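Glutathione S-transferase (Burkholderia glumae, PDB 4ISD) probably conjugates glutathione to electrophilic substrates and binds glutathione in a pocket of each subunit. Local coordinates at residues A[102-107]-A[165-170]; A[149-154]-A[171-176]. All coordinates share one frame; numbering follows the deposited sequence.

Contact 1: A[102-107]-A[165-170]; sequences ALARQL and DWCIAD
Leu107 sends CG nearly opposite its backbone N (chi1 -177°), and Cys167 holds SG between its backbone N and carbonyl carbon (chi1 64°). CD2 of Leu107 thereby reaches the methyl of Ala169, and SG of Cys167 reaches the methyl of Ala104. The two alanines meet tip to tip, with Ala104 CB 4.0 Å from Ala169 CB. Cys167 SG lies at the same distance, 4.0 Å, from Ala104 CB. Leu107, about one turn after Ala104 on helix 98-113, puts CD2 4.2 Å from Ala169 CB. The small side chains let the backbones come close, with Ala104 CA 5.6 Å from Ala169 CA. Pro95 packs on both Ala104 and Cys167, and Phe163 adds to the cover of Ala104.

Behind this apolar seam, Cys167 N donates to Asp170 OD2 over 2.9 Å. The bond is nearly straight, at 167°, and uses the anti lone pair of OD2. OD1 of the same carboxylate accepts from Val162 N and is also bonded to Tyr194 OH, so both oxygens are engaged. The Cys167 bond is consistent with half of the family's N-capping box (Ser/Thr-x-x-Asp), with Cys167 in place of the Ser or Thr. No hydrogen bond crosses between 102-107 and 165-170. Their cohesion is therefore apolar, while the buried Asp170 ties down the backbone at Cys167 and probably steadies the turn carrying Cys167 and Ala169.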
loop_
_atom_site.group_PDB
_atom_site.type_symbol
_atom_site.label_atom_id
_atom_site.label_comp_id
_atom_site.label_asym_id
_atom_site.label_seq_id
_atom_site.Cartn_x
_atom_site.Cartn_y
_atom_site.Cartn_z
ATOM N N ALA A 102 12.268 2.385 -2.781
ATOM C CA ALA A 102 11.077 2.621 -3.598
ATOM C C ALA A 102 10.594 1.323 -4.272
ATOM O O ALA A 102 9.383 1.117 -4.455
ATOM C CB ALA A 102 11.314 3.755 -4.630
ATOM N N LEU A 103 11.535 0.439 -4.610
ATOM C CA LEU A 103 11.170 -0.818 -5.260
ATOM C C LEU A 103 10.508 -1.809 -4.292
ATOM O O LEU A 103 9.601 -2.572 -4.676
ATOM C CB LEU A 103 12.381 -1.452 -5.946
ATOM C CG LEU A 103 12.915 -0.623 -7.108
ATOM C CD1 LEU A 103 14.035 -1.327 -7.818
ATOM C CD2 LEU A 103 11.782 -0.289 -8.074
ATOM N N ALA A 104 10.957 -1.804 -3.040
ATOM C CA ALA A 104 10.351 -2.672 -2.046
ATOM C C ALA A 104 8.938 -2.163 -1.748
ATOM O O ALA A 104 7.984 -2.942 -1.672
ATOM C CB ALA A 104 11.203 -2.715 -0.783
ATOM N N ARG A 105 8.811 -0.848 -1.602
ATOM C CA ARG A 105 7.510 -0.230 -1.418
ATOM C C ARG A 105 6.566 -0.568 -2.566
ATOM O O ARG A 105 5.392 -0.920 -2.348
ATOM C CB ARG A 105 7.659 1.275 -1.272
ATOM C CG ARG A 105 8.117 1.704 0.120
ATOM C CD ARG A 105 8.453 3.179 0.109
ATOM N NE ARG A 105 8.804 3.702 1.418
ATOM C CZ ARG A 105 9.626 4.730 1.596
ATOM N NH1 ARG A 105 10.191 5.317 0.541
ATOM N NH2 ARG A 105 9.894 5.157 2.825
ATOM N N GLN A 106 7.080 -0.470 -3.787
ATOM C CA GLN A 106 6.334 -0.947 -4.947
ATOM C C GLN A 106 5.889 -2.411 -4.836
ATOM O O GLN A 106 4.727 -2.734 -5.095
ATOM C CB GLN A 106 7.150 -0.771 -6.213
ATOM C CG GLN A 106 6.615 -1.577 -7.376
ATOM C CD GLN A 106 7.401 -1.328 -8.644
ATOM O OE1 GLN A 106 6.970 -0.561 -9.522
ATOM N NE2 GLN A 106 8.573 -1.964 -8.745
ATOM N N LEU A 107 6.806 -3.299 -4.460
ATOM C CA LEU A 107 6.473 -4.724 -4.402
ATOM C C LEU A 107 5.373 -5.000 -3.356
ATOM O O LEU A 107 4.381 -5.683 -3.659
ATOM C CB LEU A 107 7.732 -5.573 -4.169
ATOM C CG LEU A 107 7.673 -7.110 -4.138
ATOM C CD1 LEU A 107 6.899 -7.686 -5.325
ATOM C CD2 LEU A 107 9.094 -7.699 -4.085
ATOM N N ASP A 165 20.202 -8.046 0.293
ATOM C CA ASP A 165 19.852 -8.169 1.705
ATOM C C ASP A 165 18.345 -8.344 1.871
ATOM O O ASP A 165 17.540 -7.779 1.104
ATOM C CB ASP A 165 20.334 -6.953 2.501
ATOM C CG ASP A 165 21.840 -6.957 2.726
ATOM O OD1 ASP A 165 22.449 -8.052 2.775
ATOM O OD2 ASP A 165 22.413 -5.862 2.858
ATOM N N TRP A 166 17.961 -9.145 2.857
ATOM C CA TRP A 166 16.550 -9.353 3.148
ATOM C C TRP A 166 15.857 -8.029 3.456
ATOM O O TRP A 166 16.439 -7.144 4.083
ATOM C CB TRP A 166 16.385 -10.301 4.332
ATOM C CG TRP A 166 14.961 -10.460 4.775
ATOM C CD1 TRP A 166 14.064 -11.390 4.335
ATOM C CD2 TRP A 166 14.271 -9.676 5.754
ATOM N NE1 TRP A 166 12.851 -11.232 4.978
ATOM C CE2 TRP A 166 12.958 -10.186 5.850
ATOM C CE3 TRP A 166 14.637 -8.588 6.549
ATOM C CZ2 TRP A 166 12.019 -9.650 6.713
ATOM C CZ3 TRP A 166 13.697 -8.054 7.401
ATOM C CH2 TRP A 166 12.403 -8.581 7.473
ATOM N N CYS A 167 14.623 -7.888 2.981
ATOM C CA CYS A 167 13.725 -6.854 3.490
ATOM C C CYS A 167 12.342 -7.479 3.649
ATOM O O CYS A 167 12.117 -8.607 3.179
ATOM C CB CYS A 167 13.699 -5.609 2.594
ATOM S SG CYS A 167 13.053 -5.814 0.920
ATOM N N ILE A 168 11.432 -6.767 4.317
ATOM C CA ILE A 168 10.093 -7.295 4.578
ATOM C C ILE A 168 9.342 -7.629 3.286
ATOM O O ILE A 168 8.450 -8.477 3.292
ATOM C CB ILE A 168 9.228 -6.343 5.470
ATOM C CG1 ILE A 168 8.001 -7.089 5.993
ATOM C CG2 ILE A 168 8.816 -5.070 4.723
ATOM C CD1 ILE A 168 8.361 -8.337 6.766
ATOM N N ALA A 169 9.717 -6.983 2.180
ATOM C CA ALA A 169 9.104 -7.256 0.877
ATOM C C ALA A 169 9.276 -8.701 0.462
ATOM O O ALA A 169 8.399 -9.246 -0.206
ATOM C CB ALA A 169 9.670 -6.354 -0.191
ATOM N N ASP A 170 10.408 -9.306 0.861
ATOM C CA ASP A 170 10.742 -10.700 0.526
ATOM C C ASP A 170 9.823 -11.712 1.197
ATOM O O ASP A 170 9.413 -12.687 0.567
ATOM C CB ASP A 170 12.193 -11.038 0.872
ATOM C CG ASP A 170 13.188 -10.256 0.040
ATOM O OD1 ASP A 170 13.184 -10.454 -1.197
ATOM O OD2 ASP A 170 13.975 -9.455 0.622
#

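Contact 2: A[149-154]-A[171-176]; sequences SAADRL and TDFALM
The helical segments 149-154 and 171-176 run roughly antiparallel, at 135° between their directions, with axes 11.9 Å apart at closest approach and Ala151 CA 8.6 Å from Phe173 CA. One large side chain bridges this spacing. Phe173 has CG on the far side from its own backbone N (chi1 -160°), which carries the ring across to the other helix. The ring meets Ala150, Ala151 and Leu154 with its outer end.

Its tip atom CZ sits 3.8 Å from Ala151 CA, an oblique approach. The backbone N of Ala151 lies at the ring edge and in the ring plane, 3.9 Å from Phe173 CZ. Ala150 C is also at the edge, 4.2 Å from CZ of Phe173. The ring thus points end-on at the backbone between the two alanines, whose small methyls let it come this close. The methyl of Ala151 is 4.2 Å from Phe173 CZ, and that of Ala150 is slightly further away. Leu154, one turn on from Ala150, has CG opposite its carbonyl carbon (chi1 -59°). This leads CD1 obliquely toward the next ring atom, 4.2 Å from Phe173 CE2.

Leu107 of helix 98-113, Ile155 and Val162 also pack on Phe173. Leu57 of the second subunit packs on Ala150 and Leu154, so this part of the core of the helical C-terminal domain borders the dimer partner. No hydrogen bond joins the two segments. The contact is made by van der Waals and hydrophobic packing. Phe173 is the only residue of 171-176 to touch 149-154, so the contact rests on its ring against Ala150, Ala151 and Leu154.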
loop_
_atom_site.group_PDB
_atom_site.type_symbol
_atom_site.label_atom_id
_atom_site.label_comp_id
_atom_site.label_asym_id
_atom_site.label_seq_id
_atom_site.Cartn_x
_atom_site.Cartn_y
_atom_site.Cartn_z
ATOM N N SER A 149 6.269 -14.091 -14.088
ATOM C CA SER A 149 7.206 -13.221 -14.788
ATOM C C SER A 149 7.956 -12.319 -13.821
ATOM O O SER A 149 9.150 -12.083 -13.996
ATOM C CB SER A 149 6.481 -12.373 -15.828
ATOM O OG SER A 149 7.401 -11.532 -16.503
ATOM N N ALA A 150 7.258 -11.818 -12.803
ATOM C CA ALA A 150 7.914 -11.014 -11.776
ATOM C C ALA A 150 8.943 -11.861 -11.033
ATOM O O ALA A 150 10.070 -11.422 -10.799
ATOM C CB ALA A 150 6.896 -10.449 -10.804
ATOM N N ALA A 151 8.543 -13.078 -10.667
ATOM C CA ALA A 151 9.405 -13.995 -9.928
ATOM C C ALA A 151 10.669 -14.317 -10.725
ATOM O O ALA A 151 11.771 -14.313 -10.176
ATOM C CB ALA A 151 8.654 -15.273 -9.593
ATOM N N ASP A 152 10.505 -14.576 -12.018
ATOM C CA ASP A 152 11.630 -14.933 -12.866
ATOM C C ASP A 152 12.587 -13.753 -13.020
ATOM O O ASP A 152 13.803 -13.938 -13.097
ATOM C CB ASP A 152 11.138 -15.430 -14.229
ATOM C CG ASP A 152 12.250 -16.021 -15.081
ATOM O OD1 ASP A 152 12.867 -15.270 -15.866
ATOM O OD2 ASP A 152 12.504 -17.241 -14.976
ATOM N N ARG A 153 12.042 -12.542 -13.041
ATOM C CA ARG A 153 12.859 -11.341 -13.237
ATOM C C ARG A 153 13.603 -10.866 -11.970
ATOM O O ARG A 153 14.706 -10.333 -12.067
ATOM C CB ARG A 153 12.012 -10.197 -13.825
ATOM N N LEU A 154 13.006 -11.065 -10.794
ATOM C CA LEU A 154 13.508 -10.471 -9.551
ATOM C C LEU A 154 14.303 -11.429 -8.682
ATOM O O LEU A 154 15.108 -11.002 -7.857
ATOM C CB LEU A 154 12.344 -9.945 -8.704
ATOM C CG LEU A 154 11.407 -8.885 -9.270
ATOM C CD1 LEU A 154 10.309 -8.598 -8.252
ATOM C CD2 LEU A 154 12.164 -7.614 -9.621
ATOM N N THR A 171 9.514 -11.493 2.475
ATOM C CA THR A 171 8.530 -12.332 3.160
ATOM C C THR A 171 7.202 -12.249 2.416
ATOM O O THR A 171 6.556 -13.267 2.153
ATOM C CB THR A 171 8.268 -11.858 4.595
ATOM O OG1 THR A 171 9.513 -11.631 5.262
ATOM C CG2 THR A 171 7.465 -12.900 5.361
ATOM N N ASP A 172 6.808 -11.023 2.078
ATOM C CA ASP A 172 5.544 -10.784 1.401
ATOM C C ASP A 172 5.510 -11.479 0.058
ATOM O O ASP A 172 4.509 -12.111 -0.301
ATOM C CB ASP A 172 5.329 -9.285 1.209
ATOM C CG ASP A 172 4.955 -8.593 2.492
ATOM O OD1 ASP A 172 4.649 -9.317 3.478
ATOM O OD2 ASP A 172 4.958 -7.338 2.503
ATOM N N PHE A 173 6.614 -11.351 -0.678
ATOM C CA PHE A 173 6.748 -11.967 -1.992
ATOM C C PHE A 173 6.669 -13.489 -1.874
ATOM O O PHE A 173 5.933 -14.144 -2.625
ATOM C CB PHE A 173 8.077 -11.574 -2.636
ATOM C CG PHE A 173 8.100 -11.745 -4.120
ATOM C CD1 PHE A 173 6.920 -11.708 -4.850
ATOM C CD2 PHE A 173 9.296 -11.933 -4.791
ATOM C CE1 PHE A 173 6.927 -11.851 -6.218
ATOM C CE2 PHE A 173 9.314 -12.090 -6.162
ATOM C CZ PHE A 173 8.124 -12.048 -6.879
ATOM N N ALA A 174 7.421 -14.037 -0.918
ATOM C CA ALA A 174 7.507 -15.479 -0.742
ATOM C C ALA A 174 6.145 -16.060 -0.416
ATOM O O ALA A 174 5.747 -17.078 -1.002
ATOM C CB ALA A 174 8.507 -15.829 0.330
ATOM N N LEU A 175 5.422 -15.412 0.496
ATOM C CA LEU A 175 4.038 -15.816 0.776
ATOM C C LEU A 175 3.193 -15.826 -0.488
ATOM O O LEU A 175 2.519 -16.816 -0.773
ATOM C CB LEU A 175 3.387 -14.933 1.841
ATOM C CG LEU A 175 4.203 -14.950 3.133
ATOM C CD1 LEU A 175 3.493 -14.246 4.289
ATOM C CD2 LEU A 175 4.557 -16.379 3.487
ATOM N N MET A 176 3.251 -14.736 -1.257
ATOM C CA MET A 176 2.431 -14.615 -2.470
ATOM C C MET A 176 2.816 -15.663 -3.495
ATOM O O MET A 176 1.940 -16.256 -4.126
ATOM C CB MET A 176 2.543 -13.214 -3.077
ATOM C CG MET A 176 1.680 -12.964 -4.323
ATOM S SD MET A 176 -0.132 -12.932 -4.098
ATOM C CE MET A 176 -0.294 -12.233 -2.460
#

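How the contacts relate
Contacts 1 and 2 share helix 168-177, and their centres are about 10 Å apart. Ala169, with Cys167 just before the helix, faces helix 98-113 in contact 1. Phe173, one turn on, faces helix 139-154 in contact 2. Leu107 and Phe173 join the two contacts, with Leu107 CD1 4.1 Å from Phe173 CD1. Neither contact reaches the bound glutathione: the side chain of Leu107 is about 12 Å from it and that of Ala150 about 14 Å. A polar link leads closer. Asp172, beside Phe173, forms a salt bridge with Arg112, a residue of the glutathione pocket. Both contacts also border the second subunit.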